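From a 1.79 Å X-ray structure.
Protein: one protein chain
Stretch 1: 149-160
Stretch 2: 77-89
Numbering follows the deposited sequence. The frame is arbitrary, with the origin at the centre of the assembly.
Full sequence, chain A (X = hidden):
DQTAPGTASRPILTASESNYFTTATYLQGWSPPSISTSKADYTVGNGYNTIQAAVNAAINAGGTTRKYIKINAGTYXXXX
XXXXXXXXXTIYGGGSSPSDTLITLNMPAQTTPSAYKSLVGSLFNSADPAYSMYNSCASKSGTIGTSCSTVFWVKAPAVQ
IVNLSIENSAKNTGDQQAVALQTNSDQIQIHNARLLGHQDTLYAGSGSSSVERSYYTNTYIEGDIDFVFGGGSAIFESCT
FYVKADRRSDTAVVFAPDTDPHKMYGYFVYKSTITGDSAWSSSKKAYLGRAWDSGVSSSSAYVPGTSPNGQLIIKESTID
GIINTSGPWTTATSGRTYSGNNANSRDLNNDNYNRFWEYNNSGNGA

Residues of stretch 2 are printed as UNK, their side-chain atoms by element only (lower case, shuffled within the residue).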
# COMPACT_ATOMS: atom_id res chain seq x y z
N SER A 149 5.04 10.18 -8.32
CA SER A 149 3.92 10.86 -7.70
C SER A 149 3.91 10.69 -6.17
O SER A 149 3.11 11.33 -5.48
CB SER A 149 2.60 10.38 -8.30
OG SER A 149 2.21 9.12 -7.75
N THR A 150 4.81 9.85 -5.64
CA THR A 150 4.75 9.42 -4.24
C THR A 150 5.05 10.55 -3.29
O THR A 150 6.07 11.22 -3.44
CB THR A 150 5.72 8.26 -3.94
OG1 THR A 150 5.37 7.11 -4.72
CG2 THR A 150 5.67 7.88 -2.46
N VAL A 151 4.18 10.74 -2.31
CA VAL A 151 4.38 11.77 -1.27
C VAL A 151 5.42 11.35 -0.20
O VAL A 151 6.33 12.10 0.11
CB VAL A 151 3.04 12.21 -0.64
CG1 VAL A 151 3.24 13.11 0.57
CG2 VAL A 151 2.17 12.89 -1.70
N PHE A 152 5.29 10.12 0.30
CA PHE A 152 6.22 9.54 1.28
C PHE A 152 6.81 8.25 0.67
O PHE A 152 6.10 7.26 0.48
CB PHE A 152 5.43 9.25 2.55
CG PHE A 152 6.24 9.17 3.82
CD1 PHE A 152 7.18 8.16 4.01
CD2 PHE A 152 5.96 10.02 4.88
CE1 PHE A 152 7.88 8.06 5.20
CE2 PHE A 152 6.65 9.92 6.08
CZ PHE A 152 7.61 8.92 6.24
N TRP A 153 8.12 8.27 0.37
CA TRP A 153 8.77 7.24 -0.45
C TRP A 153 9.87 6.56 0.37
O TRP A 153 10.87 7.18 0.70
CB TRP A 153 9.37 7.90 -1.69
CG TRP A 153 9.80 6.96 -2.79
CD1 TRP A 153 10.06 5.61 -2.69
CD2 TRP A 153 10.06 7.32 -4.15
NE1 TRP A 153 10.45 5.11 -3.91
CE2 TRP A 153 10.46 6.14 -4.82
CE3 TRP A 153 9.98 8.51 -4.87
CZ2 TRP A 153 10.76 6.13 -6.18
CZ3 TRP A 153 10.29 8.51 -6.21
CH2 TRP A 153 10.67 7.32 -6.86
N VAL A 154 9.67 5.29 0.71
CA VAL A 154 10.59 4.57 1.60
C VAL A 154 11.38 3.55 0.79
O VAL A 154 10.80 2.58 0.29
CB VAL A 154 9.83 3.83 2.71
CG1 VAL A 154 10.80 3.12 3.65
CG2 VAL A 154 8.94 4.78 3.48
N LYS A 155 12.68 3.79 0.65
CA LYS A 155 13.63 2.88 0.03
C LYS A 155 14.67 2.33 1.01
O LYS A 155 15.70 1.86 0.57
CB LYS A 155 14.38 3.60 -1.11
CG LYS A 155 13.49 3.92 -2.29
CD LYS A 155 14.21 4.73 -3.37
CE LYS A 155 14.93 3.84 -4.38
NZ LYS A 155 14.00 3.23 -5.38
N ALA A 156 14.42 2.40 2.31
CA ALA A 156 15.32 1.84 3.29
C ALA A 156 14.58 0.78 4.08
O ALA A 156 13.38 0.91 4.32
CB ALA A 156 15.85 2.92 4.24
N PRO A 157 15.29 -0.28 4.51
CA PRO A 157 14.67 -1.28 5.37
C PRO A 157 14.47 -0.78 6.79
O PRO A 157 15.09 0.19 7.19
CB PRO A 157 15.68 -2.44 5.36
CG PRO A 157 16.98 -1.83 4.98
CD PRO A 157 16.67 -0.63 4.13
N ALA A 158 13.58 -1.42 7.54
CA ALA A 158 13.49 -1.18 8.98
C ALA A 158 12.86 0.15 9.41
O ALA A 158 12.97 0.56 10.57
CB ALA A 158 14.88 -1.30 9.61
N VAL A 159 12.22 0.84 8.46
CA VAL A 159 11.55 2.06 8.77
C VAL A 159 10.22 1.78 9.46
O VAL A 159 9.47 0.88 9.05
CB VAL A 159 11.26 2.88 7.48
CG1 VAL A 159 10.42 4.09 7.81
CG2 VAL A 159 12.56 3.30 6.84
N GLN A 160 9.94 2.57 10.50
CA GLN A 160 8.67 2.58 11.18
C GLN A 160 7.98 3.94 10.91
O GLN A 160 8.60 5.01 11.04
CB GLN A 160 8.87 2.37 12.69
CG GLN A 160 9.53 1.04 13.06
CD GLN A 160 9.70 0.87 14.57
OE1 GLN A 160 9.68 1.84 15.33
NE2 GLN A 160 9.91 -0.37 14.99
N UNK A 77 3.19 20.54 3.46
CA UNK A 77 3.05 20.36 2.02
C UNK A 77 4.41 20.10 1.39
O UNK A 77 5.08 20.99 0.86
n UNK A 77 0.15 23.90 2.35
c UNK A 77 0.18 22.88 1.52
c UNK A 77 0.91 21.66 2.00
c UNK A 77 2.30 21.54 1.40
o UNK A 77 -0.33 22.91 0.40
N UNK A 78 4.81 18.84 1.48
CA UNK A 78 6.13 18.41 1.08
C UNK A 78 6.16 16.92 0.85
O UNK A 78 5.24 16.22 1.25
o UNK A 78 8.60 19.04 4.95
c UNK A 78 7.17 18.77 2.15
c UNK A 78 6.67 18.74 3.58
o UNK A 78 7.21 20.70 4.90
c UNK A 78 7.56 19.56 4.54
N UNK A 79 7.19 16.45 0.18
CA UNK A 79 7.52 15.03 0.14
C UNK A 79 8.45 14.65 1.28
O UNK A 79 9.09 15.52 1.90
c UNK A 79 9.47 15.39 -1.44
c UNK A 79 8.18 14.61 -1.18
c UNK A 79 7.21 14.75 -2.34
N UNK A 80 8.51 13.35 1.54
CA UNK A 80 9.49 12.76 2.47
C UNK A 80 10.10 11.56 1.77
O UNK A 80 9.39 10.61 1.42
c UNK A 80 8.81 12.31 3.78
c UNK A 80 8.03 13.46 4.39
c UNK A 80 9.84 11.76 4.76
N UNK A 81 11.41 11.63 1.52
CA UNK A 81 12.12 10.60 0.78
C UNK A 81 13.10 9.96 1.75
O UNK A 81 13.95 10.66 2.32
o UNK A 81 9.99 12.90 -4.98
c UNK A 81 12.05 12.65 -3.83
c UNK A 81 12.75 12.24 -2.69
c UNK A 81 10.70 12.47 -3.87
c UNK A 81 12.91 11.18 -0.40
c UNK A 81 12.10 11.64 -1.61
c UNK A 81 10.03 11.88 -2.81
c UNK A 81 10.73 11.46 -1.70
N UNK A 82 12.97 8.65 1.92
CA UNK A 82 13.94 7.87 2.70
C UNK A 82 14.76 7.03 1.73
O UNK A 82 14.29 6.00 1.28
c UNK A 82 13.31 6.92 3.74
c UNK A 82 12.46 8.58 5.54
c UNK A 82 12.13 7.55 4.49
c UNK A 82 14.40 6.39 4.68
N UNK A 83 15.98 7.47 1.39
CA UNK A 83 16.85 6.68 0.53
C UNK A 83 17.43 5.49 1.29
O UNK A 83 17.39 5.46 2.51
c UNK A 83 18.07 8.53 1.35
c UNK A 83 17.95 7.67 0.15
c UNK A 83 16.67 8.67 1.89
N UNK A 84 18.00 4.54 0.56
CA UNK A 84 18.55 3.33 1.18
C UNK A 84 19.63 3.71 2.20
O UNK A 84 20.47 4.56 1.91
c UNK A 84 19.11 2.38 0.13
o UNK A 84 19.05 0.62 1.80
n UNK A 84 19.38 0.01 -0.32
c UNK A 84 19.18 0.92 0.61
N UNK A 85 19.55 3.14 3.39
CA UNK A 85 20.47 3.44 4.48
C UNK A 85 20.41 2.30 5.47
O UNK A 85 19.43 1.58 5.51
o UNK A 85 20.90 4.92 6.38
c UNK A 85 20.09 4.76 5.21
c UNK A 85 18.62 4.78 5.66
N UNK A 86 21.45 2.13 6.26
CA UNK A 86 21.48 1.10 7.32
C UNK A 86 21.01 1.68 8.65
O UNK A 86 20.92 0.95 9.64
c UNK A 86 23.63 0.10 6.26
n UNK A 86 24.48 -2.80 5.17
c UNK A 86 22.84 -0.92 5.46
c UNK A 86 23.75 -1.68 4.49
c UNK A 86 22.89 0.53 7.53
N UNK A 87 20.73 2.99 8.69
CA UNK A 87 20.17 3.59 9.90
C UNK A 87 18.67 3.23 10.05
O UNK A 87 17.87 3.61 9.18
c UNK A 87 19.72 5.67 11.21
c UNK A 87 21.72 5.58 9.71
c UNK A 87 20.27 5.13 9.90
N UNK A 88 18.29 2.53 11.15
CA UNK A 88 16.86 2.29 11.37
C UNK A 88 16.15 3.57 11.81
O UNK A 88 16.57 4.22 12.77
c UNK A 88 19.08 1.99 12.27
c UNK A 88 18.25 0.80 12.69
c UNK A 88 16.83 1.21 12.49
N UNK A 89 15.07 3.92 11.12
CA UNK A 89 14.35 5.15 11.37
C UNK A 89 12.90 4.92 11.78
O UNK A 89 12.19 4.09 11.18
c UNK A 89 14.38 6.00 10.11
c UNK A 89 15.48 7.14 8.18
c UNK A 89 16.59 7.18 10.39
c UNK A 89 15.72 6.35 9.47
O HOH W 1 7.69 11.58 -5.27
O HOH W 2 17.91 0.42 7.89
O HOH W 3 15.24 2.80 8.41

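Position 77 has three side-chain carbons, the third carrying one oxygen and one nitrogen. It touches nothing on stretch 1. It is Gln77.

Position 78 also has three carbons, but the third carries two oxygens. Its CA-to-CB bond points away from stretch 1; the backbone O lies 3.8 Å from CG1 of Val151. This is Glu78.

Position 79 has one carbon carrying two more. Its CA sits 3.2 Å from O of Val151, a CA-H...O contact. It is Val79.

Position 80 has the same three-carbon fork. Its CB lies over one face of the Phe152 ring, 4.0 Å from the centroid, a CH-pi contact. This is Val80.

Position 81 has one carbon, then a six-carbon ring bearing an oxygen. The ring face receives the edge of the Trp153 six-membered ring, with these two centroids 5.6 Å apart and planes at 82°. This is Tyr81. Its OH donates to water 1 (2.7 Å to the water O), which donates to Thr150 O.

Position 82 has four carbons forked at the first, one arm two carbons long. The one-carbon arm lies by Ala156 and Val159. It is Ile82. Its CG2 is 3.8 Å from CB of Ala156; its CG1 is 4.3 Å from CG2 of Val154.

Position 83 has three carbons closing onto the backbone N. Its backbone O is 3.4 Å from CB of Ala156. It is Pro83.

Position 84 has two carbons, the second with one oxygen and one nitrogen. The oxygen is near Pro157. It is Asn84; OD1 is 3.6 Å from CD of Pro157.

Position 85 has one carbon carrying an oxygen and a carbon. The branch carbon packs on Ala156. It is Thr85; CG2 is 3.6 Å from CB of Ala156.

Position 86 has four carbons in a row ending in nitrogen, without contact: Lys86.

Position 87 is a three-carbon fork without contact, Val87. Its N donates to OG1 of Thr85.

Position 88 has three carbons closing a ring onto the backbone N. Its CB is 4.3 Å from CB of Ala158. It is Pro88.

Position 89 has four carbons forked at the second. Its backbone O accepts from N of Gln160. It is Leu89.

At the centre, strands 152-154 and 80-82 pair in parallel. Val80 and Ile82 each bond through N and O to the residues before and after their partners, Phe152 and Val154. These four side chains pack on one face; Trp153 and Tyr81 share the other. Loop contacts continue beyond, where water 3 links Pro157 O with Val87 O and Leu89 N.

Stretch 2 (77-89) QEVVYIPNTKVPL
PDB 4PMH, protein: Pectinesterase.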